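Local structure of minor fimbrium subunit Mfa5 (Porphyromonas gingivalis ATCC 33277, 6TO1) at residues A173-D178 against R217-T222; V596-T601 against Y611-V616. The protein serves as an accessory subunit at the tip of the minor (Mfa1) fimbriae, pili that mediate biofilm formation and adhesion to host cells and other bacteria. All blocks are in the same frame, centred on the assembly; numbering follows the deposited sequence. Where two conformers were deposited one is given.

Contact 1: A173-D178 against R217-T222; sequences ALVSYD and RNIMAT
Ile-219, near the C-terminal end of helix 209-220, sets both of its branches on strand 170-177 and carries the helix side of the contact alone. Its CG2 methyl lies 3.7 Å from CB of Ala-173, and CD1, at the end of the longer branch, comes to 3.6 Å from CG2 of Val-175. The division of labour follows from chi1 of -70°, which turns CG2 anti to the backbone N and sends CG1 beside that N, so that the two methyls reach alternate residues of the same strand face. Val-175 and Ile-219 run past each other in opposite directions rather than meeting head on. Both strand residues point their CB toward the helix, whereas Leu-174 between them faces the other way, onto helix 191-199.

This tight part is small, 116 Å² in all, and wholly buried. The outer side of the helix is looser and polar: Asn-218 is partly exposed, and so is Arg-217, which in one of its two conformers forms salt bridges with Glu-304 and Glu-347, while Ala-221 and Thr-222, farther along the chain, are exposed. A helix laid against the face of the central, mostly parallel sheet is the layered α/β arrangement of the von Willebrand factor A domain. With only methyl groups touching, the two segments are joined by dispersion and exclusion of water, without directional bonds between them.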
loop_
_atom_site.group_PDB
_atom_site.type_symbol
_atom_site.label_atom_id
_atom_site.label_comp_id
_atom_site.label_asym_id
_atom_site.label_seq_id
_atom_site.Cartn_x
_atom_site.Cartn_y
_atom_site.Cartn_z
ATOM N N ALA A 173 16.364 8.521 -19.349
ATOM C CA ALA A 173 17.559 8.613 -20.171
ATOM C C ALA A 173 17.160 9.116 -21.560
ATOM O O ALA A 173 15.981 9.086 -21.948
ATOM C CB ALA A 173 18.265 7.262 -20.280
ATOM N N LEU A 174 18.155 9.613 -22.295
ATOM C CA LEU A 174 17.875 10.318 -23.534
ATOM C C LEU A 174 18.856 9.943 -24.630
ATOM O O LEU A 174 20.075 10.029 -24.447
ATOM C CB LEU A 174 17.897 11.836 -23.296
ATOM C CG LEU A 174 17.565 12.694 -24.511
ATOM C CD1 LEU A 174 16.119 12.471 -24.979
ATOM C CD2 LEU A 174 17.842 14.179 -24.185
ATOM N N VAL A 175 18.287 9.529 -25.766
ATOM C CA VAL A 175 18.999 9.197 -26.988
ATOM C C VAL A 175 18.462 10.067 -28.133
ATOM O O VAL A 175 17.252 10.257 -28.271
ATOM C CB VAL A 175 18.818 7.699 -27.338
ATOM C CG1 VAL A 175 19.450 7.399 -28.698
ATOM C CG2 VAL A 175 19.413 6.790 -26.267
ATOM N N SER A 176 19.355 10.573 -28.973
ATOM C CA SER A 176 18.954 11.150 -30.247
ATOM C C SER A 176 19.629 10.333 -31.341
ATOM O O SER A 176 20.573 9.576 -31.089
ATOM C CB SER A 176 19.329 12.626 -30.368
ATOM O OG SER A 176 20.732 12.779 -30.478
ATOM N N TYR A 177 19.130 10.461 -32.569
ATOM C CA TYR A 177 19.797 9.769 -33.633
ATOM C C TYR A 177 19.565 10.458 -34.967
ATOM O O TYR A 177 18.542 11.109 -35.204
ATOM C CB TYR A 177 19.369 8.287 -33.735
ATOM C CG TYR A 177 17.939 8.074 -34.181
ATOM C CD1 TYR A 177 17.625 7.858 -35.513
ATOM C CD2 TYR A 177 16.903 8.056 -33.267
ATOM C CE1 TYR A 177 16.331 7.650 -35.916
ATOM C CE2 TYR A 177 15.615 7.856 -33.667
ATOM C CZ TYR A 177 15.327 7.644 -34.994
ATOM O OH TYR A 177 14.018 7.422 -35.384
ATOM N N ASP A 178 20.555 10.291 -35.822
ATOM C CA ASP A 178 20.479 10.632 -37.236
ATOM C C ASP A 178 21.037 9.421 -37.989
ATOM O O ASP A 178 20.443 8.330 -37.953
ATOM C CB ASP A 178 21.231 11.927 -37.542
ATOM C CG ASP A 178 22.575 12.026 -36.845
ATOM O OD1 ASP A 178 23.542 11.377 -37.311
ATOM O OD2 ASP A 178 22.653 12.772 -35.814
ATOM N N ARG A 217 18.321 0.045 -25.919
ATOM C CA ARG A 217 18.420 -1.271 -25.297
ATOM C C ARG A 217 19.701 -1.387 -24.472
ATOM O O ARG A 217 19.693 -1.975 -23.386
ATOM C CB ARG A 217 18.368 -2.382 -26.347
ATOM C CG ARG A 217 17.080 -2.463 -27.091
ATOM C CD ARG A 217 16.888 -3.839 -27.714
ATOM N NE ARG A 217 17.927 -4.224 -28.657
ATOM C CZ ARG A 217 18.727 -5.278 -28.513
ATOM N NH1 ARG A 217 19.600 -5.572 -29.462
ATOM N NH2 ARG A 217 18.667 -6.040 -27.426
ATOM N N ASN A 218 20.800 -0.811 -24.958
ATOM C CA ASN A 218 22.038 -0.835 -24.202
ATOM C C ASN A 218 21.868 -0.092 -22.885
ATOM O O ASN A 218 22.322 -0.557 -21.831
ATOM C CB ASN A 218 23.179 -0.196 -24.995
ATOM C CG ASN A 218 23.734 -1.101 -26.100
ATOM O OD1 ASN A 218 23.374 -2.269 -26.242
ATOM N ND2 ASN A 218 24.640 -0.540 -26.876
ATOM N N ILE A 219 21.225 1.071 -22.934
ATOM C CA ILE A 219 21.007 1.853 -21.728
ATOM C C ILE A 219 20.074 1.124 -20.779
ATOM O O ILE A 219 20.322 1.065 -19.574
ATOM C CB ILE A 219 20.455 3.241 -22.092
ATOM C CG1 ILE A 219 21.549 4.062 -22.767
ATOM C CG2 ILE A 219 19.961 3.970 -20.844
ATOM C CD1 ILE A 219 21.069 5.314 -23.448
ATOM N N MET A 220 18.984 0.567 -21.301
ATOM C CA MET A 220 18.001 -0.091 -20.451
ATOM C C MET A 220 18.544 -1.356 -19.805
ATOM O O MET A 220 18.034 -1.767 -18.752
ATOM C CB MET A 220 16.754 -0.420 -21.266
ATOM C CG MET A 220 15.584 -0.831 -20.386
ATOM S SD MET A 220 14.902 0.601 -19.498
ATOM C CE MET A 220 13.872 1.378 -20.727
ATOM N N ALA A 221 19.593 -1.953 -20.372
ATOM C CA ALA A 221 20.166 -3.168 -19.799
ATOM C C ALA A 221 20.634 -2.997 -18.357
ATOM O O ALA A 221 20.734 -3.984 -17.629
ATOM C CB ALA A 221 21.338 -3.643 -20.644
ATOM N N THR A 222 20.970 -1.790 -17.933
ATOM C CA THR A 222 21.413 -1.594 -16.549
ATOM C C THR A 222 20.260 -1.324 -15.580
ATOM O O THR A 222 20.488 -1.211 -14.369
ATOM C CB THR A 222 22.408 -0.436 -16.474
ATOM O OG1 THR A 222 21.693 0.791 -16.671
ATOM C CG2 THR A 222 23.483 -0.588 -17.564
#

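Contact 2: V596-T601 against Y611-V616; sequences VPPTNT and YRFVEV
The loop 596-601 and strand 610-614 meet through their backbones at Thr-601 and Phe-613, whose CA atoms are 5.0 Å apart, at the open end of a β-hairpin: strand 602-604 runs antiparallel to 610-614, and the bond between this pair carries the pairing one residue beyond 602-604. Phe-613 N donates to Thr-601 O at 2.9 Å; the N-H...O angle of 149° makes the bond moderately bent. On its other edge strand 610-614 pairs with 634-643, so the hairpin is tied into the larger sheet.

Phe-613 supplies most of the side-chain contact. Its CB packs 3.4 Å from Thr-601 O, and with CG anti to the backbone N (chi1 178°) the ring is carried toward Pro-598. Pro-598 CG lies over one face of it, 4.3 Å from CE1, a loose apolar touch, while Glu-615 OE2 stands in plane at the ring edge. Pro-598 is itself buried against Tyr-537, Phe-639 and Tyr-641, whereas Thr-601 is exposed. Within the loop, Thr-599 OG1 donates to Asn-600 OD1 at 2.8 Å, and that oxygen also accepts from Gln-564. The exposed Arg-612, whose pose a crystal neighbour may influence, runs forward along its own strand: Val-614 CG1 covers one guanidinium face, and NH1 makes a bent 3.0 Å bond to Phe-613 O, which lies 31° out of the guanidinium plane.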
loop_
_atom_site.group_PDB
_atom_site.type_symbol
_atom_site.label_atom_id
_atom_site.label_comp_id
_atom_site.label_asym_id
_atom_site.label_seq_id
_atom_site.Cartn_x
_atom_site.Cartn_y
_atom_site.Cartn_z
ATOM N N VAL A 596 -16.037 3.473 58.222
ATOM C CA VAL A 596 -17.308 3.044 57.653
ATOM C C VAL A 596 -18.249 2.662 58.790
ATOM O O VAL A 596 -17.949 1.720 59.537
ATOM C CB VAL A 596 -17.134 1.867 56.680
ATOM C CG1 VAL A 596 -18.459 1.467 56.135
ATOM C CG2 VAL A 596 -16.166 2.298 55.585
ATOM N N PRO A 597 -19.392 3.329 58.931
ATOM C CA PRO A 597 -20.366 2.916 59.938
ATOM C C PRO A 597 -21.497 2.135 59.298
ATOM O O PRO A 597 -21.782 2.291 58.102
ATOM C CB PRO A 597 -20.861 4.262 60.487
ATOM C CG PRO A 597 -20.986 5.087 59.211
ATOM C CD PRO A 597 -19.853 4.564 58.259
ATOM N N PRO A 598 -22.200 1.305 60.065
ATOM C CA PRO A 598 -23.439 0.718 59.543
ATOM C C PRO A 598 -24.506 1.798 59.372
ATOM O O PRO A 598 -24.512 2.815 60.072
ATOM C CB PRO A 598 -23.836 -0.303 60.620
ATOM C CG PRO A 598 -23.264 0.265 61.888
ATOM C CD PRO A 598 -22.003 1.042 61.511
ATOM N N THR A 599 -25.404 1.589 58.417
ATOM C CA THR A 599 -26.491 2.549 58.259
ATOM C C THR A 599 -27.393 2.568 59.486
ATOM O O THR A 599 -27.977 3.604 59.807
ATOM C CB THR A 599 -27.311 2.254 57.011
ATOM O OG1 THR A 599 -27.794 0.911 57.032
ATOM C CG2 THR A 599 -26.439 2.449 55.803
ATOM N N ASN A 600 -27.522 1.446 60.181
ATOM C CA ASN A 600 -28.324 1.429 61.397
ATOM C C ASN A 600 -27.751 0.412 62.363
ATOM O O ASN A 600 -27.082 -0.534 61.964
ATOM C CB ASN A 600 -29.789 1.090 61.135
ATOM C CG ASN A 600 -29.962 0.011 60.116
ATOM O OD1 ASN A 600 -29.165 -0.123 59.190
ATOM N ND2 ASN A 600 -31.015 -0.761 60.261
ATOM N N THR A 601 -28.044 0.603 63.650
ATOM C CA THR A 601 -27.559 -0.302 64.688
ATOM C C THR A 601 -28.644 -1.215 65.235
ATOM O O THR A 601 -28.340 -2.105 66.038
ATOM C CB THR A 601 -26.952 0.517 65.831
ATOM O OG1 THR A 601 -27.919 1.485 66.258
ATOM C CG2 THR A 601 -25.711 1.217 65.350
ATOM N N TYR A 611 -33.017 -7.144 65.792
ATOM C CA TYR A 611 -31.612 -7.533 65.855
ATOM C C TYR A 611 -30.779 -6.325 66.233
ATOM O O TYR A 611 -30.995 -5.222 65.710
ATOM C CB TYR A 611 -31.145 -8.106 64.492
ATOM C CG TYR A 611 -31.927 -9.316 64.098
ATOM C CD1 TYR A 611 -31.484 -10.591 64.413
ATOM C CD2 TYR A 611 -33.161 -9.190 63.479
ATOM C CE1 TYR A 611 -32.238 -11.691 64.101
ATOM C CE2 TYR A 611 -33.906 -10.292 63.151
ATOM C CZ TYR A 611 -33.444 -11.522 63.471
ATOM O OH TYR A 611 -34.186 -12.610 63.144
ATOM N N ARG A 612 -29.807 -6.525 67.125
ATOM C CA ARG A 612 -28.996 -5.414 67.571
ATOM C C ARG A 612 -27.544 -5.624 67.181
ATOM O O ARG A 612 -27.030 -6.751 67.212
ATOM C CB ARG A 612 -29.072 -5.176 69.083
ATOM C CG ARG A 612 -28.426 -6.229 69.968
ATOM C CD ARG A 612 -27.153 -5.654 70.552
ATOM N NE ARG A 612 -26.554 -6.467 71.603
ATOM C CZ ARG A 612 -25.335 -6.264 72.084
ATOM N NH1 ARG A 612 -24.581 -5.285 71.581
ATOM N NH2 ARG A 612 -24.865 -7.041 73.058
ATOM N N PHE A 613 -26.898 -4.515 66.857
ATOM C CA PHE A 613 -25.518 -4.524 66.390
ATOM C C PHE A 613 -24.572 -5.013 67.473
ATOM O O PHE A 613 -24.649 -4.601 68.637
ATOM C CB PHE A 613 -25.117 -3.111 65.941
ATOM C CG PHE A 613 -23.689 -2.997 65.485
ATOM C CD1 PHE A 613 -23.344 -3.407 64.206
ATOM C CD2 PHE A 613 -22.689 -2.541 66.322
ATOM C CE1 PHE A 613 -22.037 -3.347 63.780
ATOM C CE2 PHE A 613 -21.362 -2.476 65.889
ATOM C CZ PHE A 613 -21.048 -2.875 64.594
ATOM N N VAL A 614 -23.620 -5.854 67.067
ATOM C CA VAL A 614 -22.605 -6.380 67.966
ATOM C C VAL A 614 -21.267 -6.381 67.241
ATOM O O VAL A 614 -21.195 -6.426 66.013
ATOM C CB VAL A 614 -22.921 -7.806 68.463
ATOM C CG1 VAL A 614 -24.068 -7.789 69.458
ATOM C CG2 VAL A 614 -23.260 -8.750 67.302
ATOM N N GLU A 615 -20.193 -6.337 68.016
ATOM C CA GLU A 615 -18.830 -6.435 67.491
ATOM C C GLU A 615 -18.287 -7.791 67.926
ATOM O O GLU A 615 -18.201 -8.073 69.127
ATOM C CB GLU A 615 -17.973 -5.268 67.977
ATOM C CG GLU A 615 -18.486 -3.905 67.465
ATOM C CD GLU A 615 -17.674 -2.694 67.939
ATOM O OE1 GLU A 615 -16.741 -2.883 68.732
ATOM O OE2 GLU A 615 -17.978 -1.548 67.520
ATOM N N VAL A 616 -18.012 -8.659 66.959
ATOM C CA VAL A 616 -17.577 -10.021 67.259
ATOM C C VAL A 616 -16.323 -10.302 66.442
ATOM O O VAL A 616 -15.932 -9.478 65.603
ATOM C CB VAL A 616 -18.674 -11.054 66.961
ATOM C CG1 VAL A 616 -19.943 -10.762 67.763
ATOM C CG2 VAL A 616 -18.970 -11.081 65.451
#

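Overall arrangement
The two contacts occupy opposite sides of the elongated chain's centre, their own centres about 99 Å apart, and share no helix, strand or sheet. Contact 1 belongs to the buried interior of the von Willebrand factor A domain and joins a helix to the face of a mixed sheet. Contact 2 is only partly buried and joins a loop to a strand of a separate mixed sheet near the far end of the modelled chain. Their chemistry follows their places: the first consists of aliphatic methyl packing, whereas the second combines a backbone hydrogen bond with an aromatic-proline touch, and its loop, partly exposed, also makes polar side-chain bonds.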